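Side-chain contacts in malate dehydrogenase (Pyrococcus horikoshii, PDB 1V9N), which oxidises (S)-malate to oxaloacetate with NAD(+) as hydride acceptor, the dehydrogenase step of the tricarboxylic acid cycle, working as a homodimer: residues A[21-26]-A[58-63]; A[28-33]-A[66-71]; A[42-47]-A[96-101]; A[62-67]-A[352-357]; A[102-107]-A[120-125]. All coordinates share one frame; numbering follows the deposited sequence.

Contact 1 of 5, residues A[21-26]-A[58-63]; sequences SFIVRV and QRLKRY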
# COMPACT_ATOMS: atom_id res chain seq x y z
N SER A 21 -31.25 -8.70 -11.75
CA SER A 21 -32.16 -8.34 -12.84
C SER A 21 -32.84 -7.00 -12.56
O SER A 21 -33.14 -6.24 -13.48
CB SER A 21 -33.21 -9.43 -13.05
OG SER A 21 -34.02 -9.58 -11.89
N PHE A 22 -33.10 -6.73 -11.29
CA PHE A 22 -33.72 -5.47 -10.91
C PHE A 22 -32.83 -4.31 -11.33
O PHE A 22 -33.25 -3.43 -12.08
CB PHE A 22 -33.93 -5.42 -9.40
CG PHE A 22 -34.29 -4.06 -8.89
CD1 PHE A 22 -35.51 -3.48 -9.21
CD2 PHE A 22 -33.39 -3.34 -8.12
CE1 PHE A 22 -35.82 -2.19 -8.78
CE2 PHE A 22 -33.69 -2.05 -7.68
CZ PHE A 22 -34.91 -1.48 -8.01
N ILE A 23 -31.58 -4.33 -10.87
CA ILE A 23 -30.62 -3.29 -11.20
C ILE A 23 -30.54 -3.08 -12.70
O ILE A 23 -30.54 -1.94 -13.17
CB ILE A 23 -29.20 -3.64 -10.66
CG1 ILE A 23 -29.22 -3.71 -9.14
CG2 ILE A 23 -28.18 -2.58 -11.12
CD1 ILE A 23 -27.94 -4.27 -8.53
N VAL A 24 -30.47 -4.17 -13.45
CA VAL A 24 -30.39 -4.11 -14.90
C VAL A 24 -31.64 -3.46 -15.51
O VAL A 24 -31.55 -2.73 -16.50
CB VAL A 24 -30.17 -5.52 -15.52
CG1 VAL A 24 -30.27 -5.45 -17.03
CG2 VAL A 24 -28.79 -6.05 -15.11
N ARG A 25 -32.81 -3.74 -14.92
CA ARG A 25 -34.06 -3.16 -15.41
C ARG A 25 -34.03 -1.64 -15.28
O ARG A 25 -34.31 -0.92 -16.23
CB ARG A 25 -35.26 -3.67 -14.62
CG ARG A 25 -35.81 -5.02 -15.04
CD ARG A 25 -37.26 -5.16 -14.60
NE ARG A 25 -37.42 -5.22 -13.15
CZ ARG A 25 -37.01 -6.25 -12.40
NH1 ARG A 25 -36.42 -7.29 -12.97
NH2 ARG A 25 -37.19 -6.23 -11.09
N VAL A 26 -33.69 -1.18 -14.08
CA VAL A 26 -33.63 0.25 -13.80
C VAL A 26 -32.64 0.97 -14.71
O VAL A 26 -32.98 1.97 -15.34
CB VAL A 26 -33.21 0.49 -12.33
CG1 VAL A 26 -33.03 1.99 -12.08
CG2 VAL A 26 -34.24 -0.09 -11.39
N GLN A 58 -27.46 -0.22 -2.21
CA GLN A 58 -27.78 0.96 -1.42
C GLN A 58 -27.27 2.22 -2.13
O GLN A 58 -27.66 3.34 -1.80
CB GLN A 58 -27.13 0.86 -0.05
CG GLN A 58 -27.42 2.04 0.85
CD GLN A 58 -26.37 2.22 1.93
OE1 GLN A 58 -25.23 2.59 1.64
NE2 GLN A 58 -26.75 1.96 3.17
N ARG A 59 -26.39 2.02 -3.11
CA ARG A 59 -25.79 3.12 -3.86
C ARG A 59 -26.37 3.25 -5.26
O ARG A 59 -25.83 3.97 -6.09
CB ARG A 59 -24.30 2.88 -3.98
CG ARG A 59 -23.66 2.60 -2.66
CD ARG A 59 -23.10 3.86 -2.10
NE ARG A 59 -21.65 3.81 -2.04
CZ ARG A 59 -20.91 4.84 -1.68
NH1 ARG A 59 -21.50 5.98 -1.37
NH2 ARG A 59 -19.59 4.73 -1.61
N LEU A 60 -27.44 2.53 -5.53
CA LEU A 60 -28.06 2.60 -6.84
C LEU A 60 -28.67 3.98 -7.04
O LEU A 60 -28.63 4.53 -8.15
CB LEU A 60 -29.14 1.53 -6.97
CG LEU A 60 -29.83 1.51 -8.33
CD1 LEU A 60 -28.83 1.10 -9.41
CD2 LEU A 60 -31.01 0.54 -8.29
N LYS A 61 -29.21 4.56 -5.98
CA LYS A 61 -29.82 5.89 -6.06
C LYS A 61 -28.79 6.94 -6.48
O LYS A 61 -29.14 7.94 -7.12
CB LYS A 61 -30.44 6.27 -4.72
CG LYS A 61 -29.44 6.44 -3.60
CD LYS A 61 -30.12 6.89 -2.31
CE LYS A 61 -29.10 7.14 -1.21
NZ LYS A 61 -29.74 7.64 0.04
N ARG A 62 -27.54 6.71 -6.11
CA ARG A 62 -26.44 7.62 -6.44
C ARG A 62 -26.21 7.63 -7.95
O ARG A 62 -26.07 8.69 -8.56
CB ARG A 62 -25.16 7.18 -5.72
CG ARG A 62 -23.92 7.97 -6.12
CD ARG A 62 -22.67 7.49 -5.38
NE ARG A 62 -21.55 8.41 -5.56
CZ ARG A 62 -20.45 8.42 -4.81
NH1 ARG A 62 -20.30 7.55 -3.82
NH2 ARG A 62 -19.50 9.32 -5.06
N TYR A 63 -26.16 6.44 -8.55
CA TYR A 63 -25.94 6.33 -9.98
C TYR A 63 -27.16 6.79 -10.76
O TYR A 63 -27.02 7.41 -11.81
CB TYR A 63 -25.57 4.90 -10.36
CG TYR A 63 -24.38 4.37 -9.58
CD1 TYR A 63 -23.24 5.15 -9.40
CD2 TYR A 63 -24.40 3.10 -9.02
CE1 TYR A 63 -22.15 4.68 -8.67
CE2 TYR A 63 -23.31 2.61 -8.29
CZ TYR A 63 -22.19 3.41 -8.12
OH TYR A 63 -21.12 2.93 -7.41

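Contact 2 of 5, residues A[28-33]-A[66-71]; sequences TKLGVP and GIISGG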
# COMPACT_ATOMS: atom_id res chain seq x y z
N THR A 28 -31.22 0.02 -17.66
CA THR A 28 -31.54 0.01 -19.08
C THR A 28 -32.72 0.94 -19.36
O THR A 28 -32.78 1.55 -20.43
CB THR A 28 -31.85 -1.41 -19.60
OG1 THR A 28 -32.85 -2.04 -18.79
CG2 THR A 28 -30.58 -2.25 -19.59
N LYS A 29 -33.63 1.06 -18.41
CA LYS A 29 -34.79 1.95 -18.55
C LYS A 29 -34.31 3.40 -18.62
O LYS A 29 -34.97 4.26 -19.22
CB LYS A 29 -35.74 1.78 -17.36
CG LYS A 29 -36.99 2.67 -17.40
CD LYS A 29 -37.92 2.26 -18.53
CE LYS A 29 -39.17 3.13 -18.57
NZ LYS A 29 -40.07 2.74 -19.68
N LEU A 30 -33.16 3.67 -18.01
CA LEU A 30 -32.59 5.02 -18.01
C LEU A 30 -31.67 5.26 -19.21
O LEU A 30 -31.04 6.31 -19.31
CB LEU A 30 -31.82 5.26 -16.70
CG LEU A 30 -32.67 5.44 -15.44
CD1 LEU A 30 -31.80 5.30 -14.20
CD2 LEU A 30 -33.34 6.81 -15.48
N GLY A 31 -31.59 4.29 -20.11
CA GLY A 31 -30.77 4.46 -21.29
C GLY A 31 -29.37 3.85 -21.26
O GLY A 31 -28.61 4.01 -22.22
N VAL A 32 -29.03 3.15 -20.18
CA VAL A 32 -27.72 2.53 -20.08
C VAL A 32 -27.70 1.27 -20.94
O VAL A 32 -28.56 0.40 -20.80
CB VAL A 32 -27.39 2.12 -18.62
CG1 VAL A 32 -26.03 1.43 -18.56
CG2 VAL A 32 -27.39 3.35 -17.72
N PRO A 33 -26.73 1.16 -21.87
CA PRO A 33 -26.64 -0.03 -22.73
C PRO A 33 -26.67 -1.27 -21.84
O PRO A 33 -26.04 -1.31 -20.78
CB PRO A 33 -25.31 0.16 -23.44
CG PRO A 33 -25.25 1.67 -23.60
CD PRO A 33 -25.70 2.15 -22.23
N GLY A 66 -27.19 10.49 -10.85
CA GLY A 66 -26.13 10.97 -11.73
C GLY A 66 -26.52 10.83 -13.18
O GLY A 66 -26.18 11.68 -14.00
N ILE A 67 -27.23 9.77 -13.51
CA ILE A 67 -27.66 9.54 -14.89
C ILE A 67 -28.72 10.58 -15.28
O ILE A 67 -28.65 11.18 -16.36
CB ILE A 67 -28.24 8.12 -15.04
CG1 ILE A 67 -27.10 7.10 -15.02
CG2 ILE A 67 -29.05 8.01 -16.33
CD1 ILE A 67 -27.55 5.65 -14.93
N ILE A 68 -29.68 10.79 -14.40
CA ILE A 68 -30.74 11.75 -14.64
C ILE A 68 -30.22 13.19 -14.72
O ILE A 68 -30.72 13.99 -15.51
CB ILE A 68 -31.82 11.62 -13.54
CG1 ILE A 68 -32.58 10.30 -13.72
CG2 ILE A 68 -32.76 12.83 -13.57
CD1 ILE A 68 -33.59 10.00 -12.62
N SER A 69 -29.21 13.51 -13.92
CA SER A 69 -28.67 14.87 -13.94
C SER A 69 -27.61 15.11 -15.02
O SER A 69 -27.15 16.24 -15.19
CB SER A 69 -28.07 15.22 -12.58
OG SER A 69 -26.81 14.59 -12.43
N GLY A 70 -27.22 14.06 -15.73
CA GLY A 70 -26.21 14.22 -16.76
C GLY A 70 -24.81 14.17 -16.17
O GLY A 70 -23.82 14.45 -16.87
N GLY A 71 -24.71 13.81 -14.90
CA GLY A 71 -23.42 13.71 -14.24
C GLY A 71 -22.71 12.43 -14.62
O GLY A 71 -21.52 12.26 -14.36

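Contact 3 of 5, residues A[42-47]-A[96-101]; sequences DNLVMA and LGQVVG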
# COMPACT_ATOMS: atom_id res chain seq x y z
N ASP A 42 -23.26 -6.38 -11.76
CA ASP A 42 -22.30 -7.38 -11.30
C ASP A 42 -21.45 -6.81 -10.17
O ASP A 42 -21.23 -7.46 -9.15
CB ASP A 42 -21.39 -7.80 -12.47
CG ASP A 42 -20.51 -8.98 -12.13
OD1 ASP A 42 -19.56 -9.26 -12.90
OD2 ASP A 42 -20.75 -9.64 -11.09
N ASN A 43 -20.98 -5.57 -10.35
CA ASN A 43 -20.15 -4.91 -9.34
C ASN A 43 -20.91 -4.61 -8.05
O ASN A 43 -20.41 -4.87 -6.95
CB ASN A 43 -19.57 -3.62 -9.94
CG ASN A 43 -18.93 -2.73 -8.90
OD1 ASN A 43 -19.62 -1.99 -8.19
ND2 ASN A 43 -17.60 -2.78 -8.80
N LEU A 44 -22.12 -4.07 -8.17
CA LEU A 44 -22.91 -3.75 -6.99
C LEU A 44 -23.39 -5.01 -6.26
O LEU A 44 -23.42 -5.04 -5.03
CB LEU A 44 -24.12 -2.88 -7.36
CG LEU A 44 -23.82 -1.48 -7.91
CD1 LEU A 44 -25.13 -0.73 -8.18
CD2 LEU A 44 -22.98 -0.71 -6.91
N VAL A 45 -23.77 -6.03 -7.02
CA VAL A 45 -24.24 -7.28 -6.42
C VAL A 45 -23.10 -7.99 -5.70
O VAL A 45 -23.31 -8.58 -4.64
CB VAL A 45 -24.87 -8.21 -7.49
CG1 VAL A 45 -25.21 -9.57 -6.87
CG2 VAL A 45 -26.13 -7.57 -8.05
N MSE A 46 -21.90 -7.94 -6.27
CA MSE A 46 -20.77 -8.58 -5.63
C MSE A 46 -20.55 -7.96 -4.26
O MSE A 46 -20.26 -8.66 -3.29
CB MSE A 46 -19.50 -8.44 -6.47
CG MSE A 46 -18.28 -9.07 -5.79
SE MSE A 46 -16.64 -8.92 -6.79
CE MSE A 46 -17.00 -10.27 -8.11
N ALA A 47 -20.68 -6.63 -4.18
CA ALA A 47 -20.51 -5.92 -2.92
C ALA A 47 -21.53 -6.39 -1.88
O ALA A 47 -21.19 -6.60 -0.72
CB ALA A 47 -20.65 -4.41 -3.14
N LEU A 96 -19.88 5.67 -16.40
CA LEU A 96 -20.06 5.00 -15.12
C LEU A 96 -18.69 4.46 -14.73
O LEU A 96 -17.95 3.98 -15.59
CB LEU A 96 -21.05 3.84 -15.28
CG LEU A 96 -22.50 4.28 -15.49
CD1 LEU A 96 -23.28 3.19 -16.22
CD2 LEU A 96 -23.11 4.61 -14.14
N GLY A 97 -18.35 4.54 -13.45
CA GLY A 97 -17.05 4.06 -12.99
C GLY A 97 -16.83 2.59 -13.28
O GLY A 97 -15.72 2.19 -13.64
N GLN A 98 -17.88 1.79 -13.12
CA GLN A 98 -17.80 0.35 -13.37
C GLN A 98 -17.42 0.05 -14.83
O GLN A 98 -16.66 -0.87 -15.09
CB GLN A 98 -19.15 -0.31 -13.05
CG GLN A 98 -19.54 -0.33 -11.57
CD GLN A 98 -20.04 1.01 -11.06
OE1 GLN A 98 -20.28 1.94 -11.82
NE2 GLN A 98 -20.23 1.10 -9.75
N VAL A 99 -17.97 0.84 -15.76
CA VAL A 99 -17.68 0.66 -17.18
C VAL A 99 -16.25 1.08 -17.48
O VAL A 99 -15.50 0.35 -18.13
CB VAL A 99 -18.66 1.48 -18.06
CG1 VAL A 99 -18.25 1.41 -19.53
CG2 VAL A 99 -20.07 0.95 -17.90
N VAL A 100 -15.86 2.26 -16.99
CA VAL A 100 -14.51 2.76 -17.19
C VAL A 100 -13.49 1.79 -16.56
O VAL A 100 -12.49 1.44 -17.18
CB VAL A 100 -14.33 4.17 -16.57
CG1 VAL A 100 -12.87 4.62 -16.67
CG2 VAL A 100 -15.25 5.17 -17.29
N GLY A 101 -13.77 1.36 -15.33
CA GLY A 101 -12.87 0.44 -14.64
C GLY A 101 -12.80 -0.94 -15.28
O GLY A 101 -11.74 -1.56 -15.32

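Contact 4 of 5, residues A[62-67]-A[352-357]; sequences RYVDGI and AKRVGV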
# COMPACT_ATOMS: atom_id res chain seq x y z
N ARG A 62 -27.54 6.71 -6.11
CA ARG A 62 -26.44 7.62 -6.44
C ARG A 62 -26.21 7.63 -7.95
O ARG A 62 -26.07 8.69 -8.56
CB ARG A 62 -25.16 7.18 -5.72
CG ARG A 62 -23.92 7.97 -6.12
CD ARG A 62 -22.67 7.49 -5.38
NE ARG A 62 -21.55 8.41 -5.56
CZ ARG A 62 -20.45 8.42 -4.81
NH1 ARG A 62 -20.30 7.55 -3.82
NH2 ARG A 62 -19.50 9.32 -5.06
N TYR A 63 -26.16 6.44 -8.55
CA TYR A 63 -25.94 6.33 -9.98
C TYR A 63 -27.16 6.79 -10.76
O TYR A 63 -27.02 7.41 -11.81
CB TYR A 63 -25.57 4.90 -10.36
CG TYR A 63 -24.38 4.37 -9.58
CD1 TYR A 63 -23.24 5.15 -9.40
CD2 TYR A 63 -24.40 3.10 -9.02
CE1 TYR A 63 -22.15 4.68 -8.67
CE2 TYR A 63 -23.31 2.61 -8.29
CZ TYR A 63 -22.19 3.41 -8.12
OH TYR A 63 -21.12 2.93 -7.41
N VAL A 64 -28.35 6.48 -10.25
CA VAL A 64 -29.59 6.90 -10.90
C VAL A 64 -29.63 8.42 -10.99
O VAL A 64 -29.86 8.98 -12.06
CB VAL A 64 -30.84 6.42 -10.10
CG1 VAL A 64 -32.09 7.15 -10.61
CG2 VAL A 64 -31.01 4.92 -10.25
N ASP A 65 -29.39 9.10 -9.87
CA ASP A 65 -29.41 10.56 -9.86
C ASP A 65 -28.35 11.13 -10.80
O ASP A 65 -28.59 12.13 -11.48
CB ASP A 65 -29.16 11.09 -8.44
CG ASP A 65 -30.32 10.81 -7.51
OD1 ASP A 65 -31.47 10.66 -8.00
OD2 ASP A 65 -30.10 10.75 -6.28
N GLY A 66 -27.19 10.49 -10.85
CA GLY A 66 -26.13 10.97 -11.73
C GLY A 66 -26.52 10.83 -13.18
O GLY A 66 -26.18 11.68 -14.00
N ILE A 67 -27.23 9.77 -13.51
CA ILE A 67 -27.66 9.54 -14.89
C ILE A 67 -28.72 10.58 -15.28
O ILE A 67 -28.65 11.18 -16.36
CB ILE A 67 -28.24 8.12 -15.04
CG1 ILE A 67 -27.10 7.10 -15.02
CG2 ILE A 67 -29.05 8.01 -16.33
CD1 ILE A 67 -27.55 5.65 -14.93
N ALA A 352 -37.92 2.17 -8.51
CA ALA A 352 -38.61 1.39 -9.54
C ALA A 352 -39.88 2.12 -9.99
O ALA A 352 -40.20 2.16 -11.18
CB ALA A 352 -38.96 0.01 -8.99
N LYS A 353 -40.60 2.71 -9.04
CA LYS A 353 -41.83 3.45 -9.34
C LYS A 353 -41.50 4.70 -10.15
O LYS A 353 -42.16 4.98 -11.15
CB LYS A 353 -42.54 3.84 -8.04
CG LYS A 353 -42.93 2.66 -7.17
CD LYS A 353 -43.36 3.11 -5.78
CE LYS A 353 -43.64 1.91 -4.89
NZ LYS A 353 -44.02 2.31 -3.51
N ARG A 354 -40.49 5.44 -9.72
CA ARG A 354 -40.08 6.66 -10.41
C ARG A 354 -39.73 6.42 -11.87
O ARG A 354 -40.22 7.12 -12.75
CB ARG A 354 -38.87 7.29 -9.71
CG ARG A 354 -38.34 8.54 -10.39
CD ARG A 354 -37.11 9.09 -9.67
NE ARG A 354 -36.70 10.40 -10.19
CZ ARG A 354 -35.49 10.92 -10.02
NH1 ARG A 354 -34.56 10.24 -9.36
NH2 ARG A 354 -35.21 12.12 -10.52
N VAL A 355 -38.86 5.44 -12.13
CA VAL A 355 -38.43 5.14 -13.49
C VAL A 355 -39.44 4.30 -14.26
O VAL A 355 -39.37 4.21 -15.48
CB VAL A 355 -37.06 4.42 -13.49
CG1 VAL A 355 -36.02 5.28 -12.79
CG2 VAL A 355 -37.18 3.06 -12.81
N GLY A 356 -40.37 3.68 -13.54
CA GLY A 356 -41.39 2.88 -14.20
C GLY A 356 -41.05 1.45 -14.57
O GLY A 356 -41.26 1.04 -15.71
N VAL A 357 -40.52 0.68 -13.61
CA VAL A 357 -40.19 -0.73 -13.84
C VAL A 357 -40.61 -1.56 -12.63
O VAL A 357 -40.87 -1.02 -11.56
CB VAL A 357 -38.66 -0.95 -14.07
CG1 VAL A 357 -38.20 -0.19 -15.30
CG2 VAL A 357 -37.87 -0.54 -12.84
O HOH W 1 -32.58 12.53 -9.74

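Contact 5 of 5, residues A[102-107]-A[120-125]; sequences YRSMKL and VIARNS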
# COMPACT_ATOMS: atom_id res chain seq x y z
N TYR A 102 -13.94 -1.42 -15.78
CA TYR A 102 -13.99 -2.73 -16.44
C TYR A 102 -13.13 -2.74 -17.70
O TYR A 102 -12.34 -3.65 -17.91
CB TYR A 102 -15.44 -3.06 -16.82
CG TYR A 102 -15.60 -4.43 -17.47
CD1 TYR A 102 -15.71 -5.58 -16.69
CD2 TYR A 102 -15.64 -4.57 -18.86
CE1 TYR A 102 -15.87 -6.84 -17.27
CE2 TYR A 102 -15.79 -5.83 -19.45
CZ TYR A 102 -15.91 -6.95 -18.64
OH TYR A 102 -16.09 -8.20 -19.21
N ARG A 103 -13.30 -1.72 -18.54
CA ARG A 103 -12.53 -1.62 -19.78
C ARG A 103 -11.06 -1.35 -19.52
O ARG A 103 -10.19 -1.86 -20.23
CB ARG A 103 -13.10 -0.51 -20.68
CG ARG A 103 -14.54 -0.73 -21.11
CD ARG A 103 -14.70 -2.00 -21.93
NE ARG A 103 -16.10 -2.41 -22.03
CZ ARG A 103 -16.51 -3.54 -22.59
NH1 ARG A 103 -15.63 -4.39 -23.12
NH2 ARG A 103 -17.81 -3.84 -22.62
N SER A 104 -10.78 -0.55 -18.49
CA SER A 104 -9.40 -0.24 -18.14
C SER A 104 -8.68 -1.48 -17.63
O SER A 104 -7.53 -1.74 -18.00
CB SER A 104 -9.35 0.85 -17.06
OG SER A 104 -9.77 2.10 -17.56
N MSE A 105 -9.35 -2.27 -16.79
CA MSE A 105 -8.73 -3.47 -16.25
C MSE A 105 -8.56 -4.53 -17.34
O MSE A 105 -7.57 -5.25 -17.34
CB MSE A 105 -9.56 -4.04 -15.09
CG MSE A 105 -8.96 -5.29 -14.45
SE MSE A 105 -7.07 -5.09 -13.94
CE MSE A 105 -7.30 -4.55 -12.09
N LYS A 106 -9.52 -4.63 -18.25
CA LYS A 106 -9.42 -5.58 -19.36
C LYS A 106 -8.18 -5.26 -20.18
O LYS A 106 -7.46 -6.16 -20.62
CB LYS A 106 -10.66 -5.50 -20.26
CG LYS A 106 -11.88 -6.25 -19.75
CD LYS A 106 -11.63 -7.76 -19.74
CE LYS A 106 -12.86 -8.52 -19.25
NZ LYS A 106 -12.66 -10.01 -19.31
N LEU A 107 -7.92 -3.97 -20.39
CA LEU A 107 -6.74 -3.56 -21.16
C LEU A 107 -5.45 -3.87 -20.41
O LEU A 107 -4.46 -4.28 -21.01
CB LEU A 107 -6.81 -2.06 -21.48
CG LEU A 107 -5.61 -1.49 -22.24
CD1 LEU A 107 -5.51 -2.14 -23.62
CD2 LEU A 107 -5.77 0.02 -22.38
N VAL A 120 -2.71 0.51 -16.18
CA VAL A 120 -3.64 1.42 -16.82
C VAL A 120 -4.17 2.38 -15.77
O VAL A 120 -4.59 1.97 -14.69
CB VAL A 120 -4.82 0.67 -17.49
CG1 VAL A 120 -5.80 1.67 -18.09
CG2 VAL A 120 -4.30 -0.26 -18.58
N ILE A 121 -4.11 3.67 -16.09
CA ILE A 121 -4.60 4.69 -15.18
C ILE A 121 -5.70 5.46 -15.89
O ILE A 121 -5.61 5.74 -17.09
CB ILE A 121 -3.45 5.61 -14.76
CG1 ILE A 121 -2.39 4.76 -14.04
CG2 ILE A 121 -3.96 6.72 -13.86
CD1 ILE A 121 -1.15 5.50 -13.66
N ALA A 122 -6.74 5.80 -15.15
CA ALA A 122 -7.86 6.51 -15.74
C ALA A 122 -8.25 7.77 -14.97
O ALA A 122 -8.16 7.82 -13.75
CB ALA A 122 -9.07 5.57 -15.84
N ARG A 123 -8.64 8.80 -15.71
CA ARG A 123 -9.10 10.04 -15.11
C ARG A 123 -10.46 10.30 -15.72
O ARG A 123 -10.90 9.57 -16.62
CB ARG A 123 -8.16 11.20 -15.46
CG ARG A 123 -8.22 11.61 -16.93
CD ARG A 123 -7.24 12.72 -17.24
NE ARG A 123 -7.32 13.14 -18.64
CZ ARG A 123 -6.27 13.56 -19.34
NH1 ARG A 123 -5.08 13.61 -18.77
NH2 ARG A 123 -6.42 13.94 -20.60
N ASN A 124 -11.13 11.34 -15.23
CA ASN A 124 -12.45 11.73 -15.72
C ASN A 124 -13.44 10.58 -15.70
O ASN A 124 -14.17 10.34 -16.67
CB ASN A 124 -12.33 12.32 -17.13
CG ASN A 124 -13.58 13.08 -17.55
OD1 ASN A 124 -14.34 13.54 -16.71
ND2 ASN A 124 -13.77 13.23 -18.86
N SER A 125 -13.48 9.88 -14.57
CA SER A 125 -14.39 8.76 -14.38
C SER A 125 -15.37 9.08 -13.25
O SER A 125 -15.52 10.24 -12.86
CB SER A 125 -13.58 7.50 -14.05
OG SER A 125 -14.41 6.35 -13.93

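Contact 1 of 5, residues A[21-26]-A[58-63]
Helix 16-29 meets the first turn of helix 60-69 most closely at I23 and L60, with I23 CA and L60 CA 7.8 Å apart. L60 points across from its helix, and its two methyls divide the work. One goes to the aromatic ring: L60 CD2 lies 3.8 Å from F22 CE2 and approaches the ring obliquely. The other, L60 CD1, rests 4.1 Å from I23 CG2. The leucine holds its CG anti to the backbone N (chi1 -179°), which carries the forked end out from helix 60-69 so that it can reach two residues of one helical turn. F22 swings its ring round to that fork, although its CB leaves the backbone along the flank of the helix. The ring is held from within its own helix as well: V26 CG2 sits 3.6 Å above one face, offset toward the rim, and R25 NH2 lies at the edge in the ring plane while it hydrogen-bonds E358 O. The contact is wholly apolar and buried. Helix 342-355 closes over F22 with L348 and A352, and helix 34-49 packs A41 and V45 against I23, making the pair part of a helical cluster.

Contact 2 of 5, residues A[28-33]-A[66-71]
L30 lays its CB against the branch methyl of I67, with L30 CB 3.9 Å from I67 CG2, and extends its own end toward I68, where L30 CD2 comes within 4.0 Å of I68 CG1. V32 supplies the second grip on I67: V32 CG2 and I67 CD1 are 3.6 Å apart, and the two side chains run at about a right angle. I67 thus spans both aliphatic residues. With its CG1 beside the backbone N (chi1 -74°), the long branch goes to V32 and leaves CG2 for L30. Each helix ends here in a Schellman motif, at G31 and at G70, so both helices stop close to the packed side chains; V32 already lies beyond the end of its helix. L27, L74 and A37 add to the covering of V32 or I67, while I68 lies at the exposed margin. With no hydrogen bond or charge pair between the segments, the two helix ends are joined by the fit of branched aliphatic groups alone, a non-directional contact driven by burial of hydrocarbon.

Contact 3 of 5, residues A[42-47]-A[96-101]
Two torsions bring N43 and Q98 together: N43 swings its CG to the side away from its own N (chi1 168°), and Q98 bends at chi2 (77°), which presents its CG to N43 and turns the amide off to one side. What meets is mostly flank to flank. Q98 CG packs 3.6 Å from N43 CG, Q98 crosses N43 nearly squarely, and their amide planes stand 76° apart. N43 OD1 and Q98 NE2 come to 3.5 Å, yet the pair is not a hydrogen bond. Q98 NE2 instead makes a weak hydrogen bond to Y63 OH, and L44 CD2 stands 4.3 Å from Q98 NE2. With an alanine at N43, Q98 CG would keep only the CB contact, and the lost amide would probably leave a gap beside Q98 and its amide less firmly placed toward Y63. Y133 and Y134 of helix 132-139 also touch N43. The bound NADPH lies about 8 Å from the Q98 side chain. Two buried amides therefore touch by van der Waals packing, with OD1 and NE2 probably adding no more than a mild electrostatic attraction.

Contact 4 of 5, residues A[62-67]-A[352-357]
A water and a long, weak salt bridge share the join between D65 and R354, two residues whose helices stay well apart: even the closest pair, V64 CA and V355 CA, is 9.4 Å distant. R354 crosses the gap with its chain extended from CG to NE. R354 NH1 then reaches D65 OD1 at 3.4 Å, with an N-H...O angle of 148°, a weak bond in which the carboxylate oxygen comes to the edge of the guanidinium near its plane. The two planar groups are tilted 58° to each other. A water bridges the same two groups, donating to D65 OD1 at 2.8 Å and accepting from R354 NH2 at the same 2.8 Å. V64 CG1 lies 4.1 Å from R354 NH1, approaching the guanidinium obliquely, and I68 also touches the arginine. Just past R354, the helix ends in a Schellman motif with G356 as its C-prime residue. The contact lies toward the surface, and both charged residues also touch a crystal neighbour. The direct attraction is probably modest, and the water adds a second link, made of shorter hydrogen bonds, from R354 NH2 to D65 OD1.

Contact 5 of 5, residues A[102-107]-A[120-125]
V120 is pressed tightly against the backbone of S104, where S104 CA and V120 CA are 6.1 Å apart. V120 CG2 sits 3.6 Å from S104 O, and its other methyl, V120 CG1, lies 3.8 Å from S104 CB. V120 sets CG1 opposite its own N (chi1 177°), and this spreads the two methyls over the serine. S104 OG faces A122 CB at 3.9 Å; the hydroxyl is hydrogen-bonded to V100 O one turn back, which lets the small polar side chain lie at an apolar interface. Packing is looser at L107, which lies across V120 with L107 CG 4.1 Å from V120 CG2. Putting an alanine in place of V120 would probably open a gap beneath S104 and L107, since both methyls fill that space. The solvent side is different in kind: R103 and K106 are exposed, and the R103 guanidinium has Y102 CE2 3.9 Å above its centre. On the far face of the strand, I121 packs on F290 of the second subunit. The axes of helix 102-107 and strand 120-123 come within 8.3 Å and run nearly antiparallel, at 160°. This is the return half of a beta-alpha-beta crossover, in which helix 97-115 connects the neighbouring parallel strands 87-91 and 117-125.

Overall arrangement
Contacts 1, 2 and 4 form one helical cluster about helix 60-69. Contacts 1 and 2 join it to helix 16-29, their centres 11 Å apart. Contact 4, whose centre is 7 Å from that of contact 1 and 8 Å from that of contact 2, brings in helix 342-355. Contact 3, centred 11 Å from contact 1, links helix 34-49 to helix 97-115, which continues into contact 5, 12 Å from contact 3 centre to centre, and packs there on strand 117-125 of the mixed sheet. The segments of contacts 1, 2 and 3 alternate along the chain, and contact 5 follows them. Together they tie the helical cluster, including the C-terminal helix, to the sheet, with contact 3 near the bound NADPH.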